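Local atomic coordinates of uncharacterized protein MTH_862 (Methanothermobacter thermautotrophicus, PDB entry 2R47), a protein that is of unknown function but belongs to the archaeal DUF2124 family and folds around a mixed beta sheet, in an assembly of two copies. Residues E27-A32 with Y47-K52; R66-T71 with V75-I80. All coordinates share one frame; numbering follows the deposited sequence.

Interaction 1 (E27-A32 with Y47-K52)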
loop_
_atom_site.group_PDB
_atom_site.type_symbol
_atom_site.label_atom_id
_atom_site.label_comp_id
_atom_site.label_asym_id
_atom_site.label_seq_id
_atom_site.Cartn_x
_atom_site.Cartn_y
_atom_site.Cartn_z
ATOM N N GLU A 27 -11.982 14.760 11.856
ATOM C CA GLU A 27 -13.125 14.603 10.967
ATOM C C GLU A 27 -12.653 14.362 9.516
ATOM O O GLU A 27 -13.294 13.643 8.767
ATOM C CB GLU A 27 -13.979 15.890 10.950
ATOM C CG GLU A 27 -14.705 16.243 12.230
ATOM C CD GLU A 27 -15.612 17.514 12.116
ATOM O OE1 GLU A 27 -15.513 18.348 11.146
ATOM O OE2 GLU A 27 -16.443 17.668 13.038
ATOM N N ARG A 28 -11.587 15.076 9.114
ATOM C CA ARG A 28 -11.185 15.141 7.719
ATOM C C ARG A 28 -9.676 14.996 7.693
ATOM O O ARG A 28 -8.967 15.787 8.321
ATOM C CB ARG A 28 -11.624 16.478 7.093
ATOM C CG ARG A 28 -11.346 16.614 5.594
ATOM C CD ARG A 28 -12.107 17.775 4.902
ATOM N NE ARG A 28 -11.495 18.145 3.615
ATOM C CZ ARG A 28 -11.879 17.654 2.449
ATOM N NH1 ARG A 28 -12.891 16.785 2.387
ATOM N NH2 ARG A 28 -11.310 18.056 1.342
ATOM N N ILE A 29 -9.215 13.978 6.968
ATOM C CA ILE A 29 -7.785 13.722 6.833
ATOM C C ILE A 29 -7.360 13.899 5.382
ATOM O O ILE A 29 -8.062 13.485 4.464
ATOM C CB ILE A 29 -7.427 12.307 7.315
ATOM C CG1 ILE A 29 -7.836 12.130 8.783
ATOM C CG2 ILE A 29 -5.889 12.043 7.169
ATOM C CD1 ILE A 29 -7.665 10.714 9.295
ATOM N N GLY A 30 -6.204 14.515 5.193
ATOM C CA GLY A 30 -5.619 14.733 3.873
ATOM C C GLY A 30 -4.327 13.957 3.876
ATOM O O GLY A 30 -3.591 14.037 4.843
ATOM N N PHE A 31 -4.087 13.170 2.832
ATOM C CA PHE A 31 -2.788 12.452 2.683
ATOM C C PHE A 31 -2.106 13.077 1.485
ATOM O O PHE A 31 -2.711 13.081 0.432
ATOM C CB PHE A 31 -3.042 10.962 2.386
ATOM C CG PHE A 31 -3.736 10.222 3.522
ATOM C CD1 PHE A 31 -2.999 9.544 4.477
ATOM C CD2 PHE A 31 -5.142 10.165 3.580
ATOM C CE1 PHE A 31 -3.627 8.825 5.505
ATOM C CE2 PHE A 31 -5.792 9.450 4.622
ATOM C CZ PHE A 31 -5.022 8.789 5.578
ATOM N N ALA A 32 -0.878 13.586 1.658
ATOM C CA ALA A 32 -0.140 14.225 0.555
ATOM C C ALA A 32 1.063 13.362 0.236
ATOM O O ALA A 32 1.863 13.036 1.114
ATOM C CB ALA A 32 0.305 15.622 0.957
ATOM N N TYR A 47 -8.466 3.620 4.196
ATOM C CA TYR A 47 -9.273 2.452 4.486
ATOM C C TYR A 47 -9.403 2.198 5.986
ATOM O O TYR A 47 -10.486 1.896 6.463
ATOM C CB TYR A 47 -8.735 1.160 3.812
ATOM C CG TYR A 47 -9.776 0.030 3.911
ATOM C CD1 TYR A 47 -10.963 0.096 3.167
ATOM C CD2 TYR A 47 -9.584 -1.063 4.776
ATOM C CE1 TYR A 47 -11.935 -0.912 3.248
ATOM C CE2 TYR A 47 -10.563 -2.105 4.863
ATOM C CZ TYR A 47 -11.735 -1.990 4.106
ATOM O OH TYR A 47 -12.749 -2.971 4.175
ATOM N N ALA A 48 -8.314 2.305 6.723
ATOM C CA ALA A 48 -8.330 2.066 8.165
ATOM C C ALA A 48 -9.197 3.080 8.901
ATOM O O ALA A 48 -9.653 2.821 10.017
ATOM C CB ALA A 48 -6.870 2.101 8.709
ATOM N N VAL A 49 -9.342 4.275 8.315
ATOM C CA VAL A 49 -10.187 5.313 8.912
ATOM C C VAL A 49 -11.284 5.749 7.945
ATOM O O VAL A 49 -11.605 6.934 7.856
ATOM C CB VAL A 49 -9.373 6.526 9.431
ATOM C CG1 VAL A 49 -8.438 6.074 10.564
ATOM C CG2 VAL A 49 -8.566 7.231 8.282
ATOM N N ARG A 50 -11.931 4.767 7.306
ATOM C CA ARG A 50 -12.878 5.051 6.225
ATOM C C ARG A 50 -14.149 5.732 6.727
ATOM O O ARG A 50 -14.970 6.197 5.927
ATOM C CB ARG A 50 -13.231 3.758 5.487
ATOM C CG ARG A 50 -13.666 2.610 6.410
ATOM C CD ARG A 50 -13.972 1.375 5.564
ATOM N NE ARG A 50 -14.379 0.191 6.333
ATOM C CZ ARG A 50 -13.542 -0.567 7.059
ATOM N NH1 ARG A 50 -12.253 -0.243 7.139
ATOM N NH2 ARG A 50 -13.980 -1.654 7.715
ATOM N N ASP A 51 -14.313 5.777 8.049
ATOM C CA ASP A 51 -15.399 6.547 8.673
ATOM C C ASP A 51 -15.248 8.066 8.504
ATOM O O ASP A 51 -16.216 8.862 8.689
ATOM C CB ASP A 51 -15.536 6.176 10.171
ATOM C CG ASP A 51 -14.221 6.307 10.968
ATOM O OD1 ASP A 51 -13.231 5.610 10.694
ATOM O OD2 ASP A 51 -14.207 7.096 11.934
ATOM N N LYS A 52 -14.023 8.498 8.219
ATOM C CA LYS A 52 -13.716 9.912 8.138
ATOM C C LYS A 52 -13.866 10.371 6.706
ATOM O O LYS A 52 -14.107 9.573 5.832
ATOM C CB LYS A 52 -12.297 10.162 8.628
ATOM C CG LYS A 52 -12.189 9.893 10.117
ATOM C CD LYS A 52 -10.802 10.121 10.595
ATOM C CE LYS A 52 -10.635 9.527 12.012
ATOM N NZ LYS A 52 -11.732 9.913 12.960
#
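A beta-alpha-beta crossover joins strand 28-33 to the parallel neighbouring strand 53-58 by way of helix 40-48, and this contact sits where the chain leaves the helix, with Ile-29 meeting Val-49 and Lys-52. The delta methyl of Ile-29 does the touching: in the conformer described, CD1 lies 3.7 Å from CG2 of Val-49, the two side chains crossing at about a right angle. The same methyl rests very close to CD in the aliphatic stem of Lys-52; because Ile-29 has two conformers, the exact spacing of both contacts is doubtful. Val-23 touches all three side chains. A type I turn from Val-49 to Lys-52, closed by Lys-52 N giving a 2.9 Å bond to Val-49 O, swings the lysine back over the start of the strand. There its CB lies 3.6 Å from the carbonyl O of Glu-27. A bend at the last torsion (chi4 -48°) turns NZ off the line of the chain. Lysine suits this boundary: its methylenes pack on buried isoleucine, while NZ finds a backbone acceptor in Ala-26 O and, at longer range, the carboxylate of Asp-51, which may temper its charge.

Interaction 2 (R66-T71 with V75-I80)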
loop_
_atom_site.group_PDB
_atom_site.type_symbol
_atom_site.label_atom_id
_atom_site.label_comp_id
_atom_site.label_asym_id
_atom_site.label_seq_id
_atom_site.Cartn_x
_atom_site.Cartn_y
_atom_site.Cartn_z
ATOM N N ARG A 66 -8.200 14.836 -4.466
ATOM C CA ARG A 66 -9.395 14.055 -4.787
ATOM C C ARG A 66 -9.887 13.288 -3.575
ATOM O O ARG A 66 -9.072 12.843 -2.707
ATOM C CB ARG A 66 -9.126 13.076 -5.956
ATOM C CG ARG A 66 -8.996 13.797 -7.299
ATOM C CD ARG A 66 -9.023 12.842 -8.469
ATOM N NE ARG A 66 -9.103 13.583 -9.726
ATOM C CZ ARG A 66 -10.207 13.802 -10.435
ATOM N NH1 ARG A 66 -11.392 13.329 -10.051
ATOM N NH2 ARG A 66 -10.110 14.503 -11.566
ATOM N N LYS A 67 -11.206 13.096 -3.504
ATOM C CA LYS A 67 -11.749 12.258 -2.436
ATOM C C LYS A 67 -11.174 10.836 -2.522
ATOM O O LYS A 67 -11.017 10.287 -3.607
ATOM C CB LYS A 67 -13.282 12.183 -2.517
ATOM C CG LYS A 67 -13.925 13.562 -2.404
ATOM C CD LYS A 67 -15.456 13.502 -2.309
ATOM C CE LYS A 67 -16.000 14.939 -2.394
ATOM N NZ LYS A 67 -17.476 14.984 -2.110
ATOM N N LEU A 68 -10.962 10.246 -1.349
ATOM C CA LEU A 68 -10.644 8.838 -1.176
ATOM C C LEU A 68 -11.927 8.181 -0.726
ATOM O O LEU A 68 -12.358 8.358 0.422
ATOM C CB LEU A 68 -9.525 8.688 -0.135
ATOM C CG LEU A 68 -8.108 9.049 -0.611
ATOM C CD1 LEU A 68 -7.173 9.158 0.615
ATOM C CD2 LEU A 68 -7.562 8.054 -1.596
ATOM N N GLU A 69 -12.562 7.475 -1.653
ATOM C CA GLU A 69 -13.907 6.924 -1.445
ATOM C C GLU A 69 -13.935 5.394 -1.401
ATOM O O GLU A 69 -13.267 4.742 -2.204
ATOM C CB GLU A 69 -14.841 7.441 -2.547
ATOM C CG GLU A 69 -15.163 8.935 -2.357
ATOM C CD GLU A 69 -16.207 9.482 -3.317
ATOM O OE1 GLU A 69 -16.511 8.849 -4.357
ATOM O OE2 GLU A 69 -16.716 10.578 -3.035
ATOM N N VAL A 70 -14.733 4.829 -0.495
ATOM C CA VAL A 70 -14.830 3.364 -0.407
ATOM C C VAL A 70 -15.788 2.799 -1.474
ATOM O O VAL A 70 -16.932 3.210 -1.587
ATOM C CB VAL A 70 -15.216 2.868 1.015
ATOM C CG1 VAL A 70 -15.305 1.331 1.020
ATOM C CG2 VAL A 70 -14.170 3.288 2.025
ATOM N N THR A 71 -15.313 1.852 -2.263
ATOM C CA THR A 71 -16.161 1.174 -3.242
ATOM C C THR A 71 -16.140 -0.333 -2.952
ATOM O O THR A 71 -15.460 -0.763 -2.033
ATOM C CB THR A 71 -15.658 1.443 -4.690
ATOM O OG1 THR A 71 -14.463 0.680 -4.941
ATOM C CG2 THR A 71 -15.318 2.929 -4.898
ATOM N N VAL A 75 -10.625 1.451 -1.530
ATOM C CA VAL A 75 -10.618 2.895 -1.620
ATOM C C VAL A 75 -10.158 3.299 -3.000
ATOM O O VAL A 75 -9.098 2.828 -3.457
ATOM C CB VAL A 75 -9.668 3.492 -0.553
ATOM C CG1 VAL A 75 -9.601 5.009 -0.677
ATOM C CG2 VAL A 75 -10.166 3.093 0.825
ATOM N N GLU A 76 -10.965 4.117 -3.672
ATOM C CA GLU A 76 -10.620 4.630 -4.975
ATOM C C GLU A 76 -10.689 6.153 -4.944
ATOM O O GLU A 76 -11.349 6.735 -4.088
ATOM C CB GLU A 76 -11.569 4.091 -6.067
ATOM C CG GLU A 76 -11.601 2.537 -6.144
ATOM C CD GLU A 76 -12.418 2.040 -7.314
ATOM O OE1 GLU A 76 -12.087 2.403 -8.464
ATOM O OE2 GLU A 76 -13.363 1.250 -7.105
ATOM N N LEU A 77 -10.034 6.779 -5.916
ATOM C CA LEU A 77 -10.055 8.232 -6.045
ATOM C C LEU A 77 -11.355 8.699 -6.667
ATOM O O LEU A 77 -11.837 8.105 -7.623
ATOM C CB LEU A 77 -8.835 8.703 -6.823
ATOM C CG LEU A 77 -7.479 8.512 -6.142
ATOM C CD1 LEU A 77 -6.360 8.754 -7.145
ATOM C CD2 LEU A 77 -7.339 9.483 -4.989
ATOM N N GLY A 78 -11.946 9.736 -6.076
ATOM C CA GLY A 78 -13.248 10.236 -6.469
ATOM C C GLY A 78 -13.121 11.618 -7.104
ATOM O O GLY A 78 -12.149 11.892 -7.810
ATOM N N GLU A 79 -14.058 12.515 -6.821
ATOM C CA GLU A 79 -13.962 13.843 -7.479
ATOM C C GLU A 79 -12.937 14.764 -6.834
ATOM O O GLU A 79 -12.501 14.542 -5.697
ATOM C CB GLU A 79 -15.317 14.534 -7.523
ATOM C CG GLU A 79 -15.831 14.947 -6.191
ATOM C CD GLU A 79 -17.271 15.489 -6.288
ATOM O OE1 GLU A 79 -17.821 15.563 -7.425
ATOM O OE2 GLU A 79 -17.833 15.828 -5.235
ATOM N N ILE A 80 -12.553 15.801 -7.561
ATOM C CA ILE A 80 -11.682 16.852 -7.019
ATOM C C ILE A 80 -12.355 17.489 -5.795
ATOM O O ILE A 80 -13.563 17.775 -5.812
ATOM C CB ILE A 80 -11.393 17.964 -8.105
ATOM C CG1 ILE A 80 -10.540 17.420 -9.269
ATOM C CG2 ILE A 80 -10.762 19.210 -7.472
ATOM C CD1 ILE A 80 -9.092 17.211 -8.959
HETATM O O HOH W 1 -16.201 11.600 -5.512
#
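The carbonyl O of Lys-67 is approached by two donors of the facing strand: Gly-78 N hydrogen-bonds to it at 2.7 Å, and the CA-H of Leu-77 adds a contact with CA 3.3 Å from the same O. Lys-67 N in turn donates to Glu-79 O at 2.9 Å, so one residue faces two, the mark of a beta bulge in the antiparallel hairpin of strands 66-71 and 74-78. Beyond it the pairing is regular, and Glu-69 and Glu-76 exchange two nearly straight backbone bonds, N to O, of 2.8 Å each.

Arg-66 reaches along the bulge with an extended chain. In the conformer described, its NH1 donates to Gly-78 O at 2.8 Å, the acceptor lying in the guanidinium plane, while Ile-80 CG1 lies over one face, toward the rim. Tyr-73 of the second subunit packs on Arg-66, Leu-77 and Ile-80. Glu-79, its CG between backbone N and carbonyl carbon (chi1 68°), runs beside Lys-67. A salt bridge of 3.3 Å joins Glu-79 OE2 to Lys-67 NZ, its hydrogen bond weak. A water accepts from Glu-79 N and, in the Glu-69 conformer described, donates weakly to OE2 of Glu-69. At the turn end Thr-71 OG1 donates to Glu-76 OE2; the 2.5 Å separation is doubtfully short, and Tyr-73 N of the same chain also bonds to that hydroxyl.

On the face that carries Leu-68, Val-70, Val-75 and Leu-77, Leu-68 lies alongside Leu-77, CD2 to CD2 3.7 Å, and its CB meets CG1 of Val-75. Leu-68 and Val-75 suit the side packed by helix 40-48, and Leu-77 meets Phe-56 of strand 53-58; Glu-69 and Glu-76 point to the opposite face. Backbone bonds fix the register, while the flanking charges and the water may add to the hold on the bulge.

Interactions 1 and 2 have centres about 11 Å apart and follow one another along the chain: the crossover of interaction 1 delivers strand 53-58, which lies between strand 28-33 and the hairpin of interaction 2 in the sheet. They also touch directly. Phe-31 CD2 meets Leu-68 CD1 at 3.7 Å beneath helix 40-48, Tyr-47 N approaches Val-75 CG2 at 3.8 Å, and Arg-50 CB packs on Val-70 CG2 at 3.6 Å. The helix end and its turn therefore bear on both contacts, joining the inner strand to the hairpin at the edge of the sheet within this chain. Cys-38, oxidised to cysteinesulfonic acid, belongs to the loop between strand 28-33 and helix 40-48.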